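Local coordinates for iron-sulfur cluster assembly scaffold protein NifU (Fervidobacterium islandicum, PDB 6A6F) that probably serves the SUF iron-sulfur cluster assembly system as a NifU-like, zinc-binding scaffold or sulfur-transfer protein, at residues D39-Y44 with A67-M72; K89-M94 with K122-P127. All blocks are in the same frame, centred on the assembly; numbering follows the deposited sequence.

Interaction 1. Residues D39-Y44 with A67-M72; sequences DEVTLY and ASTNVM. With ZN (zinc ion), chain G.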
loop_
_atom_site.group_PDB
_atom_site.type_symbol
_atom_site.label_atom_id
_atom_site.label_comp_id
_atom_site.label_asym_id
_atom_site.label_seq_id
_atom_site.Cartn_x
_atom_site.Cartn_y
_atom_site.Cartn_z
ATOM N N ASP A 39 7.136 4.340 5.006
ATOM C CA ASP A 39 7.328 2.966 4.519
ATOM C C ASP A 39 8.045 2.119 5.569
ATOM O O ASP A 39 8.991 2.590 6.206
ATOM C CB ASP A 39 8.156 2.959 3.224
ATOM C CG ASP A 39 7.545 3.806 2.146
ATOM O OD1 ASP A 39 6.313 3.766 2.000
ATOM O OD2 ASP A 39 8.299 4.477 1.434
ATOM N N GLU A 40 7.572 0.891 5.750
ATOM C CA GLU A 40 8.203 -0.075 6.683
ATOM C C GLU A 40 8.372 -1.385 5.970
ATOM O O GLU A 40 7.492 -1.789 5.259
ATOM C CB GLU A 40 7.326 -0.332 7.887
ATOM C CG GLU A 40 7.281 0.877 8.819
ATOM C CD GLU A 40 6.399 0.637 10.038
ATOM O OE1 GLU A 40 6.377 1.538 10.905
ATOM O OE2 GLU A 40 5.754 -0.454 10.132
ATOM N N VAL A 41 9.499 -2.031 6.160
ATOM C CA VAL A 41 9.652 -3.384 5.665
ATOM C C VAL A 41 10.449 -4.245 6.659
ATOM O O VAL A 41 11.450 -3.779 7.213
ATOM C CB VAL A 41 10.308 -3.372 4.288
ATOM C CG1 VAL A 41 11.770 -2.931 4.355
ATOM C CG2 VAL A 41 10.190 -4.737 3.631
ATOM N N THR A 42 9.984 -5.467 6.892
ATOM C CA THR A 42 10.766 -6.461 7.634
ATOM C C THR A 42 11.072 -7.603 6.692
ATOM O O THR A 42 10.163 -8.202 6.140
ATOM C CB THR A 42 9.981 -7.001 8.827
ATOM O OG1 THR A 42 9.754 -5.911 9.700
ATOM C CG2 THR A 42 10.759 -8.087 9.596
ATOM N N LEU A 43 12.351 -7.850 6.438
ATOM C CA LEU A 43 12.737 -8.927 5.577
ATOM C C LEU A 43 13.073 -10.192 6.383
ATOM O O LEU A 43 13.817 -10.136 7.353
ATOM C CB LEU A 43 13.933 -8.508 4.751
ATOM C CG LEU A 43 13.802 -7.300 3.858
ATOM C CD1 LEU A 43 15.156 -7.021 3.205
ATOM C CD2 LEU A 43 12.761 -7.616 2.811
ATOM N N TYR A 44 12.590 -11.333 5.915
ATOM C CA TYR A 44 12.853 -12.673 6.538
ATOM C C TYR A 44 13.689 -13.504 5.536
ATOM O O TYR A 44 13.319 -13.588 4.385
ATOM C CB TYR A 44 11.528 -13.435 6.814
ATOM C CG TYR A 44 10.696 -12.761 7.854
ATOM C CD1 TYR A 44 9.888 -11.720 7.522
ATOM C CD2 TYR A 44 10.780 -13.126 9.206
ATOM C CE1 TYR A 44 9.125 -11.065 8.475
ATOM C CE2 TYR A 44 10.048 -12.456 10.167
ATOM C CZ TYR A 44 9.227 -11.422 9.773
ATOM O OH TYR A 44 8.500 -10.733 10.675
ATOM N N ALA A 67 6.485 -2.400 -4.576
ATOM C CA ALA A 67 6.931 -2.888 -5.883
ATOM C C ALA A 67 8.419 -3.237 -5.893
ATOM O O ALA A 67 8.802 -4.318 -6.306
ATOM C CB ALA A 67 6.620 -1.898 -6.989
ATOM N N SER A 68 9.223 -2.334 -5.388
ATOM C CA SER A 68 10.664 -2.550 -5.290
ATOM C C SER A 68 11.015 -3.775 -4.442
ATOM O O SER A 68 11.802 -4.582 -4.871
ATOM C CB SER A 68 11.385 -1.339 -4.753
ATOM O OG SER A 68 12.809 -1.524 -4.804
ATOM N N THR A 69 10.397 -3.916 -3.271
ATOM C CA THR A 69 10.563 -5.104 -2.425
ATOM C C THR A 69 10.269 -6.429 -3.144
ATOM O O THR A 69 11.054 -7.379 -3.059
ATOM C CB THR A 69 9.669 -5.028 -1.155
ATOM O OG1 THR A 69 9.949 -3.806 -0.440
ATOM C CG2 THR A 69 9.963 -6.211 -0.232
ATOM N N ASN A 70 9.159 -6.484 -3.861
ATOM C CA ASN A 70 8.785 -7.662 -4.510
ATOM C C ASN A 70 9.715 -7.979 -5.691
ATOM O O ASN A 70 9.998 -9.139 -5.931
ATOM C CB ASN A 70 7.328 -7.570 -4.982
ATOM C CG ASN A 70 6.343 -7.835 -3.860
ATOM O OD1 ASN A 70 6.472 -8.827 -3.171
ATOM N ND2 ASN A 70 5.355 -6.951 -3.675
ATOM N N VAL A 71 10.127 -6.978 -6.463
ATOM C CA VAL A 71 11.006 -7.229 -7.608
ATOM C C VAL A 71 12.360 -7.695 -7.045
ATOM O O VAL A 71 12.939 -8.636 -7.563
ATOM C CB VAL A 71 11.123 -6.038 -8.543
ATOM C CG1 VAL A 71 12.173 -6.267 -9.583
ATOM C CG2 VAL A 71 9.770 -5.767 -9.216
ATOM N N MET A 72 12.797 -7.092 -5.960
ATOM C CA MET A 72 14.046 -7.505 -5.319
ATOM C C MET A 72 14.009 -8.992 -4.937
ATOM O O MET A 72 14.964 -9.755 -5.261
ATOM C CB MET A 72 14.354 -6.673 -4.096
ATOM C CG MET A 72 15.628 -7.022 -3.385
ATOM S SD MET A 72 15.845 -6.190 -1.812
ATOM C CE MET A 72 14.790 -7.131 -0.696
HETATM ZN ZN ZN G . 7.379 5.529 -0.064
#

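Interaction 2. Residues K89-M94 with K122-P127; sequences KNAENM and KCFLLP. With ZN (zinc ion), chain G.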
loop_
_atom_site.group_PDB
_atom_site.type_symbol
_atom_site.label_atom_id
_atom_site.label_comp_id
_atom_site.label_asym_id
_atom_site.label_seq_id
_atom_site.Cartn_x
_atom_site.Cartn_y
_atom_site.Cartn_z
ATOM N N LYS A 89 24.244 -3.021 -5.272
ATOM C CA LYS A 89 25.162 -1.921 -5.629
ATOM C C LYS A 89 24.792 -1.286 -6.979
ATOM O O LYS A 89 24.718 -0.050 -7.130
ATOM C CB LYS A 89 26.619 -2.441 -5.611
ATOM C CG LYS A 89 27.682 -1.362 -5.858
ATOM C CD LYS A 89 28.971 -1.920 -6.493
ATOM C CE LYS A 89 28.807 -2.100 -8.004
ATOM N NZ LYS A 89 29.788 -3.035 -8.633
ATOM N N ASN A 90 24.517 -2.122 -7.962
ATOM C CA ASN A 90 23.988 -1.639 -9.222
ATOM C C ASN A 90 22.693 -0.833 -9.140
ATOM O O ASN A 90 22.550 0.169 -9.858
ATOM C CB ASN A 90 23.810 -2.772 -10.173
ATOM C CG ASN A 90 25.102 -3.125 -10.854
ATOM O OD1 ASN A 90 25.473 -2.486 -11.836
ATOM N ND2 ASN A 90 25.785 -4.144 -10.353
ATOM N N ALA A 91 21.774 -1.234 -8.247
ATOM C CA ALA A 91 20.461 -0.589 -8.159
ATOM C C ALA A 91 20.609 0.779 -7.571
ATOM O O ALA A 91 19.968 1.732 -8.049
ATOM C CB ALA A 91 19.513 -1.410 -7.305
ATOM N N GLU A 92 21.447 0.875 -6.539
ATOM C CA GLU A 92 21.779 2.147 -5.952
ATOM C C GLU A 92 22.524 3.038 -6.972
ATOM O O GLU A 92 22.135 4.197 -7.171
ATOM C CB GLU A 92 22.600 1.977 -4.653
ATOM C CG GLU A 92 22.876 3.318 -3.985
ATOM C CD GLU A 92 23.325 3.239 -2.535
ATOM O OE1 GLU A 92 24.215 2.426 -2.247
ATOM O OE2 GLU A 92 22.789 4.019 -1.694
ATOM N N ASN A 93 23.528 2.499 -7.659
ATOM C CA ASN A 93 24.172 3.268 -8.747
ATOM C C ASN A 93 23.183 3.846 -9.746
ATOM O O ASN A 93 23.323 4.993 -10.174
ATOM C CB ASN A 93 25.230 2.441 -9.499
ATOM C CG ASN A 93 26.502 2.245 -8.684
ATOM O OD1 ASN A 93 26.642 2.794 -7.591
ATOM N ND2 ASN A 93 27.416 1.438 -9.197
ATOM N N MET A 94 22.199 3.054 -10.139
ATOM C CA MET A 94 21.148 3.526 -11.048
ATOM C C MET A 94 20.489 4.780 -10.485
ATOM O O MET A 94 20.323 5.795 -11.195
ATOM C CB MET A 94 20.089 2.420 -11.273
ATOM C CG MET A 94 19.093 2.690 -12.396
ATOM S SD MET A 94 17.891 1.395 -12.731
ATOM C CE MET A 94 17.195 1.168 -11.085
ATOM N N LYS A 122 14.195 7.115 -2.061
ATOM C CA LYS A 122 14.261 6.433 -0.784
ATOM C C LYS A 122 13.293 5.268 -0.640
ATOM O O LYS A 122 13.600 4.338 0.074
ATOM C CB LYS A 122 13.985 7.415 0.353
ATOM C CG LYS A 122 15.216 8.232 0.709
ATOM C CD LYS A 122 15.164 9.648 0.166
ATOM C CE LYS A 122 15.603 10.631 1.246
ATOM N NZ LYS A 122 14.679 10.402 2.378
ATOM N N CYS A 123 12.125 5.376 -1.276
ATOM C CA CYS A 123 11.129 4.332 -1.348
ATOM C C CYS A 123 11.659 3.133 -2.147
ATOM O O CYS A 123 11.600 2.021 -1.681
ATOM C CB CYS A 123 9.816 4.865 -1.957
ATOM S SG CYS A 123 9.226 6.417 -1.185
ATOM N N PHE A 124 12.181 3.386 -3.346
ATOM C CA PHE A 124 12.846 2.374 -4.108
ATOM C C PHE A 124 13.983 1.670 -3.362
ATOM O O PHE A 124 14.112 0.427 -3.418
ATOM C CB PHE A 124 13.457 2.961 -5.367
ATOM C CG PHE A 124 14.268 1.981 -6.122
ATOM C CD1 PHE A 124 13.667 0.905 -6.746
ATOM C CD2 PHE A 124 15.634 2.093 -6.179
ATOM C CE1 PHE A 124 14.426 -0.027 -7.465
ATOM C CE2 PHE A 124 16.403 1.159 -6.864
ATOM C CZ PHE A 124 15.797 0.093 -7.510
ATOM N N LEU A 125 14.822 2.453 -2.698
ATOM C CA LEU A 125 15.994 1.924 -2.044
ATOM C C LEU A 125 15.761 1.255 -0.710
ATOM O O LEU A 125 16.649 0.542 -0.260
ATOM C CB LEU A 125 17.079 2.989 -1.876
ATOM C CG LEU A 125 17.829 3.343 -3.159
ATOM C CD1 LEU A 125 18.807 4.460 -2.844
ATOM C CD2 LEU A 125 18.553 2.143 -3.756
ATOM N N LEU A 126 14.608 1.479 -0.073
ATOM C CA LEU A 126 14.361 0.942 1.243
ATOM C C LEU A 126 14.628 -0.592 1.345
ATOM O O LEU A 126 15.424 -1.019 2.175
ATOM C CB LEU A 126 12.935 1.272 1.717
ATOM C CG LEU A 126 12.549 0.625 3.059
ATOM C CD1 LEU A 126 13.490 1.119 4.138
ATOM C CD2 LEU A 126 11.116 0.911 3.419
ATOM N N PRO A 127 13.969 -1.426 0.494
ATOM C CA PRO A 127 14.289 -2.864 0.593
ATOM C C PRO A 127 15.737 -3.178 0.338
ATOM O O PRO A 127 16.247 -4.100 0.949
ATOM C CB PRO A 127 13.433 -3.511 -0.484
ATOM C CG PRO A 127 13.049 -2.361 -1.360
ATOM C CD PRO A 127 12.933 -1.177 -0.495
HETATM ZN ZN ZN G . 7.379 5.529 -0.064
#

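Interaction 1. Residues D39-Y44 with A67-M72
Asp39 OD2, at the start of the 39-44 segment, is gripped twice: it binds the zinc ion at 2.0 Å, together with Cys37, Cys62 and Cys123, and also accepts a hydrogen bond from Asn34 ND2. From this metal site the strand leads into the core of the NifU-like fold, in which helices are laid against a three-stranded antiparallel sheet with 39-48 as its central strand. Here helix 63-76 packs against that strand, the two segments running nearly parallel, 20° apart, with their axes 10.9 Å from each other. At that spacing only side chains meet. Those of Val41 and Thr69 pass alongside each other, pointing opposite ways, with Val41 CG2 standing 4.1 Å from Thr69 CG2. Because Thr69 OG1 sits beside its own backbone N (chi1 -55°), the hydroxyl can turn back along the helix to hydrogen-bond the backbone O of Ser65, while the methyl is left for the sheet. Leu43 CD2 also comes near this methyl, a looser contact. Phe57 of the neighbouring strand 51-58 touches Val41, Leu43 and Thr69, and Pro127 packs on Thr69 from helix 118-135. Two residues beyond Val41, Leu43 reaches tip to tip toward Met72, whose chain bends at its last torsion (chi3 79°). The bend sets Met72 CE 3.9 Å from Leu43 CD1, with Leu43 CD2 only slightly farther away.

Interaction 2. Residues K89-M94 with K122-P127
An antiparallel helix pair of the NifU-like domain, helix 81-95 against the zinc-bearing helix 118-135, meets here with segment axes 10.5 Å apart and 172° between their directions. Phe124 supplies the aromatic half of the contact. Its CG stands opposite the backbone N (chi1 174°), which carries the ring across to the other helix, where CZ comes 4.0 Å from Ala91 CB. The ring edge faces Ala91 O, with CE2 3.8 Å from that oxygen. Met94, crossing the phenylalanine at about a right angle, brings CE to 4.0 Å from Phe124 CZ in an oblique approach. Alongside, Leu125 crosses Glu92 and rests CD2 3.9 Å from Glu92 CA, against the aliphatic base of the acidic side chain. Replacing Phe124 by an alanine is likely to open a gap between the helices and leave Ala91 CB and Met94 CE without their aromatic partner. Next to this apolar patch, Cys123 points SG to the zinc ion, 2.3 Å away. Phe111 and Trp128 also meet the Phe124 ring, while Phe100, Leu105 and Ile109 touch Met94. Helix 118-135 contacts both helix 81-95, through Phe124 and Leu125, and helix 63-76, through Pro127, with Cys123 touching Asn34 of strand 28-34.

Interactions 1 and 2 are centred about 12 Å apart and follow one another in series along the chain; all four segments belong to the NifU-like domain. Interaction 1 packs helix 63-76 on the central strand of the sheet; interaction 2 packs helix 81-95, the next helix in the chain, on helix 118-135, which itself touches helix 63-76. The contacts touch directly, since Ser68 OG lies 2.7 Å from Phe124 O in a probable hydrogen bond. The zinc ion ties them further: each brings one ligand, and two cysteines complete the site. It thereby joins the start of strand 39-48 to helix 118-135, consistent with the metal site of a NifU-like scaffold protein.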